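Local coordinates for methionine-binding lipoprotein MetQ (Bacillus subtilis subsp. subtilis, PDB 4GOT), which binds selenomethionine in this crystal and probably captures methionine and passes it to the membrane permease of the MetNPQ ABC importer, at residues V10-K14 with L40-Y46; P160-A164 with V175-Y181; A106-N112 with E154-P160; N47-A51 with D75-V79; R119-M123 with I194-S198. Where two conformers were deposited one is given. Numbering follows the deposited sequence.

Contact 1. Residues V10-K14 with L40-Y46; sequences VAATK and LSDYKMY. With MSE (selenomethionine), chain B.
Residues V10-A12 are extended, the end of a strand, and T13 (phi/psi -68/154) carries the chain off it. Facing them, 40-46 runs from an extended L40 (-117/161) through a turn into a helix that continues past Y46; CA atoms approach to 6.2 Å at A11-Y46 and 6.6 Å at T13-L40. These are the end of strand 7-12 and the loop entering helix 44-51, in an alpha/beta lobe of the periplasmic-binding-protein fold, bordering the ligand cleft. The turn into the helix is fixed by D42: OD2 accepts from K44 N at 3.0 Å, a capping bond, and D42 O accepts from M45 N at 2.9 Å.

Y46 (chi1 -70°, chi2 87°) fills the gap between the segments. CD2 of Y46 is 3.7 Å from A11 CB, which also meets L40 CD1 at 3.9 Å. L40 N donates to Y46 OH at 2.9 Å; that hydroxyl lies between L40 and the strand end, with only a weak, unsettled bond to A12 O (3.3 Å), while F60 stacks on the Y46 ring. T13 CG2 reaches 3.4 Å from Y46 OH and sits at the edge of the Y43 ring, 4.1 Å from Y43 CE1. Y43 (chi1 -80°) belongs to the ligand pocket: its OH bonds N180, and its face receives the bound selenomethionine, whose CE is 3.5 Å from Y43 CD2.

Contact 2. Residues P160-A164 with V175-Y181; sequences PELTA and VFINVNY. With MSE (selenomethionine), chain B.
In the second alpha/beta lobe of this periplasmic-binding-protein fold, a loop-to-helix turn (160-164) packs on a strand-to-helix turn (175-181) that supplies pocket residues N178 and N180. L162 is the N-cap of the helix beginning at T163; N178 holds the N-cap position of the next helix, though its side chain makes no capping bond. CA atoms are 5.9 Å apart at T163-I177 and 6.3 Å at E161-Y181. One water bridges the segments: it accepts from N178 N (2.9 Å), donates to P160 O (2.9 Å) and is hydrogen-bonded to T163 OG1 (3.0 Å). T163 OG1 (chi1 52°) is 3.1 Å from F176 O, at most a weak hydrogen bond. E161 OE2 accepts from Y43 N and lies 2.6 Å from Y181 OH, a weak, unsettled bond. E161 CA lies over the Y181 ring, 4.0 Å from its centroid and 8° off the normal, a CH-pi contact; P160 CB is 4.1 Å from Y181 CE2. N180 OD1, already bonded to Y43 OH, accepts weakly from N of the bound selenomethionine at 3.4 Å.

Contact 3. Residues A106-N112 with E154-P160; sequences ATIILTN and EFKKVAP
Apolar side chains pack on both faces of this parallel strand pair. On one face I109 CG2 meets V158 CG2 at 3.4 Å, and on the other F155 (chi1 -54°, chi2 -90°) lies across from I108 and L110, with F155 CD1 3.8 Å from I108 CB and F155 CB 4.0 Å from L110 CD1. Strands 107-111 and 154-158 approach to 4.4 Å between axes at 36°, with a signed crossing of -36°. Residues pair T107-E154, I108-F155, I109-K156, L110-K157 and T111-V158, CA atoms 4.8-4.9 Å apart.

The backbone bonds follow the staggered parallel pattern: E154 N to A106 O (2.8 Å), I108 N to E154 O (2.8 Å), K156 N to I108 O (3.0 Å), L110 N to K156 O (2.9 Å), V158 N to L110 O (2.9 Å) and N112 N to V158 O (3.0 Å). CA-H...O contacts supplement them, the shortest from T111 CA to V158 O at 3.1 Å. Toward solvent, K156 CG covers T107 CG2 at 3.6 Å, and N112 CB packs on K157 CB at 4.0 Å. N112 OD1 comes within 3.2 Å of P160 CD.

Strand 154-158 is an edge strand of the mixed sheet in the second alpha/beta lobe of the binding-protein fold, and strand 174-177 flanks 107-111 on its far side. Helix 117-126 covers the L110 and F155 face, whereas helix 163-168 lies against I109 and V158.

Contact 4. Residues N47-A51 with D75-V79; sequences NKALA and DYKLV
Helix 44-51 packs here on the loop and first residue of strand 78-86, within an alpha/beta lobe of the binding-protein fold, with no hydrogen bond between the segments. Residues 47-51 are helical (A51 N to N47 O, 2.9 Å); D75-K77 are loop, and the strand begins at L78 (phi/psi -115/159). The nearest CA pair is A51-Y76 at 5.7 Å.

Y76 has the most surface covered. With chi1 at -67° and chi2 near 0°, its ring runs under the helix and presents a face to N47 C. N47 CB is 3.6 Å from Y76 CE2, A51 CB is 3.6 Å from Y76 CD1, and K48 CB lies 3.4 Å from Y76 OH, so the ring spans one turn.

L78 (chi1 -56°, chi2 180°) is covered almost as much. Its CB points to the helix, and L66 of helix 63-72 borders it too.

A51, the third of these residues, meets the ring with its CB, the small side chain allowing the close CA approach. N47 faces the same way, but its amide is spent on N58, Q61 and E69, which leaves it van der Waals contacts with this segment. L78 CD1 approaches N47 OD1 to 3.4 Å, and L78 CD2 meets L50 CD2 at 3.8 Å.

Contact 5. Residues R119-M123 with I194-S198; sequences RMLAM and IEVES. With MSE (selenomethionine), chain B.
Segment 194-198 runs past helix 117-126, in the binding-protein lobe whose sheet includes strand 90-92, with its nearest CA pair at M123-E197, 6.5 Å. It opens with a classic beta bulge: I194 and E195 both face I91, and E195 (phi/psi -152/134) then continues as a short strand. E195 points its CB at the helix, and its CG lies 3.5 Å from CE of M123, a selenomethionine residue of the chain. V196 turns its side chain away, yet its carbonyl C is 3.5 Å from M123 CE. M123 CE approaches E197 N to 3.2 Å, so M123 (chi1 -73°, chi2 -175°, chi3 78°) lays its methyl against the backbone of V196 and E197, where the short strand ends.

E197 (chi1 and chi2 both t) reaches to R119, extended with all chi angles near 180°. R119 NH2 donates to E197 OE1 at 2.7 Å and R119 NE to E197 OE2 at 3.1 Å, a bidentate salt bridge; water 2 links R119 O (2.6 Å) to E197 OE2 (3.0 Å). E197 OE1 also accepts from F89 N. R119, a pocket residue, meets the bound amino acid's carboxylate: R119 NH1 donates to OXT of the selenomethionine at 2.9 Å. E197 probably helps orient the guanidinium; E116 is a second salt-bridge partner. Beneath, M123 touches I91 and F176 of strands 90-92 and 174-177, seating the helix on the sheet.

Overall arrangement
Contacts 1 and 4 share helix 44-51 and one six-stranded sheet, touching at L40 CD1-A49 CB (4.1 Å); contacts 2, 3 and 5 belong to the five-stranded sheet of the other lobe. The selenomethionine lies between, meeting contacts 1, 2 and 5. Contacts 1 and 5 lie on opposite sides of the chain's centre, their centres about 24 Å apart, whereas contacts 1 and 2 meet across the cleft through Y43 OH-N180 OD1 (2.7 Å) and Y43 N-E161 OE2 (3.0 Å). Contact 3 continues into contact 2 at P160, and F176 N-I109 O (2.9 Å) joins their strands. F176 packs on M120 and M123, linking contact 2 to contact 5.

Contact 1. Residues V10-K14 with L40-Y46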
# COMPACT_ATOMS: atom_id res chain seq x y z
N VAL A 10 15.64 -8.42 -1.63
CA VAL A 10 14.39 -7.68 -1.78
C VAL A 10 14.21 -6.63 -0.65
O VAL A 10 14.32 -6.98 0.54
CB VAL A 10 13.17 -8.64 -1.74
CG1 VAL A 10 11.90 -7.90 -2.12
CG2 VAL A 10 13.42 -9.83 -2.64
N ALA A 11 13.90 -5.38 -1.02
CA ALA A 11 13.52 -4.34 -0.02
C ALA A 11 12.00 -4.40 0.11
O ALA A 11 11.30 -4.41 -0.92
CB ALA A 11 13.99 -2.94 -0.41
N ALA A 12 11.53 -4.56 1.36
CA ALA A 12 10.09 -4.73 1.70
C ALA A 12 9.74 -3.99 3.00
O ALA A 12 10.55 -3.91 3.95
CB ALA A 12 9.73 -6.20 1.83
N THR A 13 8.51 -3.47 3.05
CA THR A 13 8.01 -2.88 4.28
C THR A 13 7.84 -4.04 5.30
O THR A 13 7.66 -5.22 4.90
CB THR A 13 6.69 -2.07 4.01
OG1 THR A 13 5.83 -2.77 3.10
CG2 THR A 13 6.99 -0.64 3.40
N LYS A 14 7.91 -3.70 6.59
CA LYS A 14 8.01 -4.69 7.67
C LYS A 14 6.92 -5.71 7.72
O LYS A 14 7.20 -6.90 7.93
CB LYS A 14 8.05 -4.02 9.04
CG LYS A 14 8.49 -4.98 10.14
CD LYS A 14 9.04 -4.19 11.31
CE LYS A 14 9.24 -5.01 12.58
NZ LYS A 14 8.92 -4.11 13.74
N LEU A 40 13.09 -0.78 5.03
CA LEU A 40 13.57 0.62 4.96
C LEU A 40 12.62 1.54 5.75
O LEU A 40 11.48 1.15 6.03
CB LEU A 40 13.76 1.05 3.48
CG LEU A 40 14.74 0.17 2.69
CD1 LEU A 40 14.67 0.58 1.24
CD2 LEU A 40 16.20 0.27 3.27
N SER A 41 13.06 2.74 6.12
CA SER A 41 12.28 3.59 7.05
C SER A 41 11.08 4.32 6.44
O SER A 41 10.19 4.75 7.17
CB SER A 41 13.16 4.60 7.78
OG SER A 41 14.04 5.27 6.91
N ASP A 42 11.06 4.53 5.13
CA ASP A 42 9.86 5.12 4.51
C ASP A 42 9.77 4.80 3.03
O ASP A 42 10.75 4.42 2.40
CB ASP A 42 9.79 6.66 4.77
CG ASP A 42 10.36 7.50 3.60
OD1 ASP A 42 11.59 7.63 3.54
OD2 ASP A 42 9.56 8.02 2.74
N TYR A 43 8.53 4.92 2.52
CA TYR A 43 8.12 4.50 1.23
C TYR A 43 9.04 5.06 0.14
O TYR A 43 9.26 4.38 -0.86
CB TYR A 43 6.70 5.03 0.95
CG TYR A 43 5.47 4.32 1.53
CD1 TYR A 43 5.51 3.05 2.06
CD2 TYR A 43 4.22 4.97 1.48
CE1 TYR A 43 4.35 2.42 2.53
CE2 TYR A 43 3.06 4.37 1.96
CZ TYR A 43 3.13 3.09 2.48
OH TYR A 43 1.99 2.51 2.94
N LYS A 44 9.57 6.27 0.32
CA LYS A 44 10.37 6.89 -0.74
C LYS A 44 11.72 6.19 -0.94
O LYS A 44 12.36 6.33 -1.98
CB LYS A 44 10.58 8.40 -0.48
CG LYS A 44 9.36 9.31 -0.68
CD LYS A 44 8.72 9.15 -2.08
CE LYS A 44 8.46 10.47 -2.81
NZ LYS A 44 7.62 11.40 -2.02
N MSE A 45 12.15 5.42 0.07
CA MSE A 45 13.43 4.73 -0.01
C MSE A 45 13.48 3.50 -0.93
O MSE A 45 14.56 3.13 -1.43
CB MSE A 45 13.90 4.34 1.40
CG MSE A 45 14.22 5.54 2.22
SE MSE A 45 14.97 5.02 3.96
CE MSE A 45 16.64 4.18 3.34
N TYR A 46 12.34 2.85 -1.15
CA TYR A 46 12.31 1.51 -1.74
C TYR A 46 12.67 1.54 -3.24
O TYR A 46 13.50 0.78 -3.67
CB TYR A 46 10.95 0.86 -1.49
CG TYR A 46 10.76 0.50 -0.03
CD1 TYR A 46 10.25 1.41 0.89
CD2 TYR A 46 11.12 -0.76 0.45
CE1 TYR A 46 10.12 1.07 2.26
CE2 TYR A 46 11.01 -1.09 1.80
CZ TYR A 46 10.51 -0.19 2.70
OH TYR A 46 10.35 -0.58 4.03
N MSE B . 1.00 -1.29 1.26
CA MSE B . 0.40 0.04 0.95
C MSE B . -1.11 -0.04 0.55
O MSE B . -1.40 -0.84 -0.30
OXT MSE B . -2.04 0.67 0.99
CB MSE B . 1.19 0.68 -0.21
CG MSE B . 0.92 2.13 -0.45
SE MSE B . 1.80 2.81 -2.09
CE MSE B . 3.75 2.95 -1.32

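Contact 2. Residues P160-A164 with V175-Y181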
# COMPACT_ATOMS: atom_id res chain seq x y z
N PRO A 160 2.69 8.81 5.70
CA PRO A 160 1.97 7.53 5.91
C PRO A 160 2.59 6.73 7.06
O PRO A 160 1.91 5.98 7.74
CB PRO A 160 2.10 6.80 4.56
CG PRO A 160 2.94 7.70 3.70
CD PRO A 160 3.06 9.04 4.30
N GLU A 161 3.87 6.99 7.33
CA GLU A 161 4.57 6.36 8.44
C GLU A 161 4.12 6.86 9.83
O GLU A 161 4.52 6.29 10.88
CB GLU A 161 6.10 6.60 8.27
CG GLU A 161 6.77 5.86 7.11
CD GLU A 161 6.44 6.38 5.69
OE1 GLU A 161 6.20 7.62 5.55
OE2 GLU A 161 6.51 5.56 4.71
N LEU A 162 3.39 7.97 9.86
CA LEU A 162 3.09 8.68 11.09
C LEU A 162 1.61 8.88 11.29
O LEU A 162 1.24 9.41 12.32
CB LEU A 162 3.75 10.07 11.09
CG LEU A 162 5.28 10.12 11.26
CD1 LEU A 162 5.75 11.57 11.13
CD2 LEU A 162 5.80 9.43 12.55
N THR A 163 0.76 8.49 10.32
CA THR A 163 -0.68 8.63 10.54
C THR A 163 -1.24 7.79 11.74
O THR A 163 -2.20 8.23 12.43
CB THR A 163 -1.51 8.33 9.28
OG1 THR A 163 -1.11 7.07 8.74
CG2 THR A 163 -1.36 9.46 8.23
N ALA A 164 -0.66 6.62 12.01
CA ALA A 164 -0.98 5.88 13.27
C ALA A 164 -0.80 6.78 14.51
O ALA A 164 -1.59 6.71 15.46
CB ALA A 164 -0.14 4.61 13.41
N VAL A 175 -8.77 9.74 10.31
CA VAL A 175 -7.35 9.58 9.85
C VAL A 175 -7.20 8.37 8.93
O VAL A 175 -7.67 7.27 9.26
CB VAL A 175 -6.37 9.42 11.05
CG1 VAL A 175 -4.94 9.30 10.52
CG2 VAL A 175 -6.50 10.57 12.05
N PHE A 176 -6.59 8.58 7.75
CA PHE A 176 -6.25 7.48 6.81
C PHE A 176 -4.98 6.78 7.25
O PHE A 176 -3.98 7.44 7.54
CB PHE A 176 -6.09 7.97 5.37
CG PHE A 176 -7.40 8.34 4.70
CD1 PHE A 176 -7.91 9.62 4.81
CD2 PHE A 176 -8.10 7.42 3.94
CE1 PHE A 176 -9.13 9.98 4.21
CE2 PHE A 176 -9.31 7.77 3.33
CZ PHE A 176 -9.82 9.05 3.46
N ILE A 177 -5.02 5.44 7.31
CA ILE A 177 -3.80 4.63 7.62
C ILE A 177 -3.76 3.43 6.63
O ILE A 177 -4.74 2.66 6.50
CB ILE A 177 -3.75 4.10 9.09
CG1 ILE A 177 -4.21 5.16 10.12
CG2 ILE A 177 -2.33 3.63 9.43
CD1 ILE A 177 -4.31 4.68 11.56
N ASN A 178 -2.64 3.30 5.93
CA ASN A 178 -2.39 2.17 5.02
C ASN A 178 -2.31 0.91 5.88
O ASN A 178 -1.70 0.96 6.95
CB ASN A 178 -1.05 2.33 4.30
CG ASN A 178 -1.02 3.52 3.33
OD1 ASN A 178 -1.41 3.39 2.17
ND2 ASN A 178 -0.56 4.66 3.79
N VAL A 179 -2.86 -0.21 5.41
CA VAL A 179 -2.84 -1.46 6.21
C VAL A 179 -1.42 -1.82 6.72
O VAL A 179 -1.27 -2.23 7.87
CB VAL A 179 -3.44 -2.66 5.43
CG1 VAL A 179 -3.27 -3.95 6.25
CG2 VAL A 179 -4.91 -2.41 5.02
N ASN A 180 -0.38 -1.71 5.91
CA ASN A 180 0.98 -2.07 6.39
C ASN A 180 1.45 -1.31 7.65
O ASN A 180 1.98 -1.90 8.60
CB ASN A 180 2.04 -1.95 5.28
CG ASN A 180 2.43 -0.51 4.94
OD1 ASN A 180 1.69 0.19 4.21
ND2 ASN A 180 3.64 -0.10 5.36
N TYR A 181 1.19 0.00 7.67
CA TYR A 181 1.52 0.83 8.82
C TYR A 181 0.52 0.70 9.94
O TYR A 181 0.92 0.75 11.11
CB TYR A 181 1.69 2.27 8.39
CG TYR A 181 2.95 2.48 7.62
CD1 TYR A 181 4.17 2.00 8.12
CD2 TYR A 181 2.95 3.19 6.40
CE1 TYR A 181 5.35 2.19 7.41
CE2 TYR A 181 4.14 3.41 5.71
CZ TYR A 181 5.33 2.91 6.22
OH TYR A 181 6.52 3.10 5.54
N MSE B . 1.00 -1.29 1.26
CA MSE B . 0.40 0.04 0.95
C MSE B . -1.11 -0.04 0.55
O MSE B . -1.40 -0.84 -0.30
OXT MSE B . -2.04 0.67 0.99
CB MSE B . 1.19 0.68 -0.21
CG MSE B . 0.92 2.13 -0.45
SE MSE B . 1.80 2.81 -2.09
CE MSE B . 3.75 2.95 -1.32
O HOH W 1 -0.55 5.26 6.41

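Contact 3. Residues A106-N112 with E154-P160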
# COMPACT_ATOMS: atom_id res chain seq x y z
N ALA A 106 -15.18 19.40 10.25
CA ALA A 106 -14.33 18.30 10.69
C ALA A 106 -13.03 18.29 9.88
O ALA A 106 -13.01 18.68 8.68
CB ALA A 106 -15.07 16.96 10.61
N THR A 107 -11.95 17.89 10.57
CA THR A 107 -10.57 17.74 10.02
C THR A 107 -10.28 16.28 9.67
O THR A 107 -10.37 15.37 10.54
CB THR A 107 -9.46 18.13 11.01
OG1 THR A 107 -9.54 19.51 11.33
CG2 THR A 107 -8.07 17.82 10.40
N ILE A 108 -9.90 16.08 8.40
CA ILE A 108 -9.55 14.78 7.83
C ILE A 108 -8.04 14.77 7.66
O ILE A 108 -7.49 15.65 7.01
CB ILE A 108 -10.27 14.51 6.49
CG1 ILE A 108 -11.80 14.62 6.62
CG2 ILE A 108 -9.94 13.12 5.96
CD1 ILE A 108 -12.44 13.67 7.60
N ILE A 109 -7.37 13.79 8.29
CA ILE A 109 -5.92 13.61 8.13
C ILE A 109 -5.68 12.59 6.99
O ILE A 109 -5.78 11.36 7.16
CB ILE A 109 -5.20 13.11 9.41
CG1 ILE A 109 -5.65 13.91 10.66
CG2 ILE A 109 -3.67 13.12 9.24
CD1 ILE A 109 -5.19 15.35 10.69
N LEU A 110 -5.35 13.16 5.85
CA LEU A 110 -4.85 12.47 4.67
C LEU A 110 -3.39 12.10 4.88
O LEU A 110 -2.70 12.73 5.69
CB LEU A 110 -4.91 13.42 3.47
CG LEU A 110 -6.27 14.00 3.06
CD1 LEU A 110 -6.07 14.94 1.88
CD2 LEU A 110 -7.24 12.86 2.70
N THR A 111 -2.91 11.10 4.15
CA THR A 111 -1.46 10.91 4.06
C THR A 111 -0.99 11.87 2.95
O THR A 111 -1.81 12.35 2.14
CB THR A 111 -1.05 9.42 3.84
OG1 THR A 111 -1.01 9.11 2.45
CG2 THR A 111 -1.97 8.43 4.59
N ASN A 112 0.31 12.12 2.94
CA ASN A 112 0.95 12.98 1.94
C ASN A 112 1.43 12.19 0.69
O ASN A 112 2.13 12.73 -0.14
CB ASN A 112 2.07 13.82 2.60
CG ASN A 112 3.27 12.99 3.03
OD1 ASN A 112 3.38 11.81 2.71
ND2 ASN A 112 4.20 13.62 3.74
N GLU A 154 -12.12 20.04 6.40
CA GLU A 154 -10.79 20.60 6.22
C GLU A 154 -9.78 19.43 6.18
O GLU A 154 -9.99 18.40 6.86
CB GLU A 154 -10.51 21.58 7.37
CG GLU A 154 -11.48 22.77 7.39
CD GLU A 154 -11.54 23.49 8.74
OE1 GLU A 154 -10.70 23.19 9.62
OE2 GLU A 154 -12.43 24.35 8.92
N PHE A 155 -8.70 19.56 5.42
CA PHE A 155 -7.77 18.46 5.23
C PHE A 155 -6.37 18.84 5.68
O PHE A 155 -5.93 19.96 5.44
CB PHE A 155 -7.74 18.00 3.78
CG PHE A 155 -9.11 17.66 3.21
CD1 PHE A 155 -9.62 16.38 3.30
CD2 PHE A 155 -9.85 18.62 2.57
CE1 PHE A 155 -10.88 16.05 2.77
CE2 PHE A 155 -11.11 18.30 2.04
CZ PHE A 155 -11.62 17.02 2.15
N LYS A 156 -5.69 17.89 6.33
CA LYS A 156 -4.28 18.02 6.71
C LYS A 156 -3.54 16.82 6.09
O LYS A 156 -4.15 15.83 5.72
CB LYS A 156 -4.13 17.98 8.24
CG LYS A 156 -4.91 19.02 9.05
CD LYS A 156 -4.15 20.33 9.14
CE LYS A 156 -4.71 21.27 10.21
NZ LYS A 156 -4.15 20.99 11.57
N LYS A 157 -2.21 16.89 5.97
CA LYS A 157 -1.46 15.78 5.42
C LYS A 157 -0.35 15.39 6.35
O LYS A 157 0.36 16.26 6.83
CB LYS A 157 -0.87 16.12 4.04
CG LYS A 157 -1.91 16.23 2.96
CD LYS A 157 -1.44 17.14 1.84
CE LYS A 157 -2.59 17.52 0.90
NZ LYS A 157 -2.57 16.54 -0.21
N VAL A 158 -0.26 14.08 6.61
CA VAL A 158 0.79 13.51 7.47
C VAL A 158 1.50 12.39 6.69
O VAL A 158 0.89 11.70 5.89
CB VAL A 158 0.17 12.96 8.78
CG1 VAL A 158 1.20 12.21 9.63
CG2 VAL A 158 -0.45 14.12 9.60
N ALA A 159 2.78 12.18 6.98
CA ALA A 159 3.49 11.07 6.36
C ALA A 159 2.75 9.76 6.68
O ALA A 159 2.19 9.63 7.77
CB ALA A 159 4.94 11.04 6.84
N PRO A 160 2.69 8.81 5.70
CA PRO A 160 1.97 7.53 5.91
C PRO A 160 2.59 6.73 7.06
O PRO A 160 1.91 5.98 7.74
CB PRO A 160 2.10 6.80 4.56
CG PRO A 160 2.94 7.70 3.70
CD PRO A 160 3.06 9.04 4.30

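Contact 4. Residues N47-A51 with D75-V79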
# COMPACT_ATOMS: atom_id res chain seq x y z
N ASN A 47 12.05 2.42 -4.02
CA ASN A 47 12.37 2.54 -5.45
C ASN A 47 13.76 3.09 -5.68
O ASN A 47 14.45 2.68 -6.64
CB ASN A 47 11.32 3.40 -6.16
CG ASN A 47 10.06 2.61 -6.43
OD1 ASN A 47 10.11 1.38 -6.63
ND2 ASN A 47 8.91 3.30 -6.44
N LYS A 48 14.21 3.98 -4.79
CA LYS A 48 15.59 4.48 -4.85
C LYS A 48 16.61 3.34 -4.69
O LYS A 48 17.59 3.27 -5.46
CB LYS A 48 15.83 5.56 -3.79
CG LYS A 48 17.21 6.19 -3.89
CD LYS A 48 17.23 7.57 -3.24
CE LYS A 48 18.33 8.44 -3.81
NZ LYS A 48 19.63 7.73 -3.73
N ALA A 49 16.37 2.45 -3.73
CA ALA A 49 17.30 1.32 -3.47
C ALA A 49 17.38 0.41 -4.72
O ALA A 49 18.46 -0.00 -5.14
CB ALA A 49 16.87 0.55 -2.21
N LEU A 50 16.22 0.14 -5.34
CA LEU A 50 16.14 -0.69 -6.52
C LEU A 50 16.86 -0.06 -7.68
O LEU A 50 17.72 -0.67 -8.27
CB LEU A 50 14.67 -0.94 -6.90
CG LEU A 50 14.30 -1.86 -8.06
CD1 LEU A 50 14.97 -3.23 -7.98
CD2 LEU A 50 12.76 -1.96 -8.12
N ALA A 51 16.52 1.19 -8.00
CA ALA A 51 17.20 1.96 -9.05
C ALA A 51 18.72 2.06 -8.81
O ALA A 51 19.51 2.04 -9.76
CB ALA A 51 16.61 3.35 -9.17
N ASP A 75 15.11 9.07 -13.80
CA ASP A 75 16.19 8.06 -13.65
C ASP A 75 15.69 6.65 -13.23
O ASP A 75 16.41 5.68 -13.38
CB ASP A 75 17.26 8.53 -12.65
CG ASP A 75 18.17 9.60 -13.21
OD1 ASP A 75 18.19 9.79 -14.44
OD2 ASP A 75 18.87 10.25 -12.41
N TYR A 76 14.47 6.53 -12.71
CA TYR A 76 13.91 5.20 -12.34
C TYR A 76 13.35 4.45 -13.56
O TYR A 76 12.26 4.79 -14.05
CB TYR A 76 12.75 5.32 -11.35
CG TYR A 76 13.07 5.82 -9.97
CD1 TYR A 76 14.38 6.10 -9.59
CD2 TYR A 76 12.05 5.97 -9.02
CE1 TYR A 76 14.66 6.56 -8.32
CE2 TYR A 76 12.32 6.43 -7.75
CZ TYR A 76 13.64 6.71 -7.40
OH TYR A 76 13.94 7.14 -6.14
N LYS A 77 14.06 3.43 -14.04
CA LYS A 77 13.56 2.60 -15.14
C LYS A 77 13.15 1.28 -14.49
O LYS A 77 13.94 0.33 -14.42
CB LYS A 77 14.65 2.37 -16.21
CG LYS A 77 15.37 3.62 -16.71
CD LYS A 77 14.39 4.55 -17.38
CE LYS A 77 15.08 5.81 -17.89
NZ LYS A 77 14.06 6.85 -18.21
N LEU A 78 11.93 1.26 -13.95
CA LEU A 78 11.43 0.15 -13.17
C LEU A 78 10.24 -0.48 -13.89
O LEU A 78 9.62 0.16 -14.75
CB LEU A 78 11.03 0.63 -11.77
CG LEU A 78 12.18 1.33 -11.02
CD1 LEU A 78 11.72 1.75 -9.64
CD2 LEU A 78 13.37 0.40 -10.97
N VAL A 79 9.94 -1.72 -13.54
CA VAL A 79 8.81 -2.46 -14.13
C VAL A 79 8.10 -3.27 -13.04
O VAL A 79 8.74 -3.72 -12.04
CB VAL A 79 9.27 -3.41 -15.29
CG1 VAL A 79 9.69 -2.61 -16.53
CG2 VAL A 79 10.39 -4.35 -14.84

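Contact 5. Residues R119-M123 with I194-S198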
# COMPACT_ATOMS: atom_id res chain seq x y z
N ARG A 119 -7.36 7.79 -4.09
CA ARG A 119 -7.80 6.60 -3.32
C ARG A 119 -8.53 7.03 -2.02
O ARG A 119 -9.59 6.54 -1.70
CB ARG A 119 -6.59 5.73 -2.98
CG ARG A 119 -6.92 4.38 -2.39
CD ARG A 119 -5.66 3.59 -2.03
NE ARG A 119 -6.04 2.24 -1.64
CZ ARG A 119 -5.21 1.33 -1.14
NH1 ARG A 119 -3.92 1.58 -0.95
NH2 ARG A 119 -5.71 0.14 -0.82
N MSE A 120 -7.91 7.93 -1.27
CA MSE A 120 -8.51 8.56 -0.08
C MSE A 120 -9.80 9.32 -0.34
O MSE A 120 -10.83 9.08 0.30
CB MSE A 120 -7.46 9.50 0.56
CG MSE A 120 -6.27 8.74 1.03
SE MSE A 120 -4.86 9.90 1.65
CE MSE A 120 -3.47 9.92 0.28
N LEU A 121 -9.78 10.22 -1.32
CA LEU A 121 -10.97 11.01 -1.62
C LEU A 121 -12.15 10.15 -2.10
O LEU A 121 -13.31 10.51 -1.86
CB LEU A 121 -10.64 12.13 -2.64
CG LEU A 121 -9.60 13.14 -2.14
CD1 LEU A 121 -9.40 14.19 -3.22
CD2 LEU A 121 -9.93 13.76 -0.77
N ALA A 122 -11.85 9.01 -2.74
CA ALA A 122 -12.89 8.14 -3.32
C ALA A 122 -13.67 7.49 -2.18
O ALA A 122 -14.87 7.27 -2.31
CB ALA A 122 -12.28 7.08 -4.24
N MSE A 123 -12.98 7.19 -1.08
CA MSE A 123 -13.65 6.67 0.12
C MSE A 123 -14.61 7.68 0.74
O MSE A 123 -15.67 7.30 1.20
CB MSE A 123 -12.63 6.26 1.19
CG MSE A 123 -11.93 4.98 0.81
SE MSE A 123 -10.75 4.37 2.20
CE MSE A 123 -12.12 3.58 3.38
N ILE A 194 -13.02 2.53 11.16
CA ILE A 194 -14.44 2.95 11.08
C ILE A 194 -15.04 2.88 9.64
O ILE A 194 -16.26 2.89 9.46
CB ILE A 194 -14.68 4.36 11.73
CG1 ILE A 194 -13.99 5.51 10.97
CG2 ILE A 194 -14.23 4.39 13.20
CD1 ILE A 194 -14.58 6.87 11.36
N GLU A 195 -14.15 2.79 8.65
CA GLU A 195 -14.50 2.61 7.24
C GLU A 195 -13.33 1.90 6.57
O GLU A 195 -12.17 2.25 6.83
CB GLU A 195 -14.74 3.97 6.57
CG GLU A 195 -15.19 3.95 5.10
CD GLU A 195 -16.68 3.86 4.92
OE1 GLU A 195 -17.42 3.76 5.93
OE2 GLU A 195 -17.11 3.91 3.74
N VAL A 196 -13.64 0.87 5.77
CA VAL A 196 -12.69 0.06 4.97
C VAL A 196 -13.07 0.17 3.48
O VAL A 196 -14.25 0.05 3.13
CB VAL A 196 -12.66 -1.45 5.41
CG1 VAL A 196 -11.54 -2.21 4.70
CG2 VAL A 196 -12.53 -1.59 6.92
N GLU A 197 -12.08 0.45 2.63
CA GLU A 197 -12.18 0.43 1.16
C GLU A 197 -12.81 -0.83 0.58
O GLU A 197 -12.46 -1.95 0.96
CB GLU A 197 -10.76 0.50 0.59
CG GLU A 197 -10.67 0.95 -0.85
CD GLU A 197 -9.23 0.98 -1.38
OE1 GLU A 197 -8.36 0.26 -0.83
OE2 GLU A 197 -8.97 1.74 -2.37
N SER A 198 -13.72 -0.64 -0.38
CA SER A 198 -14.22 -1.74 -1.15
C SER A 198 -13.10 -2.52 -1.89
O SER A 198 -12.17 -1.92 -2.44
CB SER A 198 -15.25 -1.21 -2.16
OG SER A 198 -15.77 -2.28 -2.93
N MSE B . 1.00 -1.29 1.26
CA MSE B . 0.40 0.04 0.95
C MSE B . -1.11 -0.04 0.55
O MSE B . -1.40 -0.84 -0.30
OXT MSE B . -2.04 0.67 0.99
CB MSE B . 1.19 0.68 -0.21
CG MSE B . 0.92 2.13 -0.45
SE MSE B . 1.80 2.81 -2.09
CE MSE B . 3.75 2.95 -1.32
O HOH W 2 -10.52 4.26 -2.59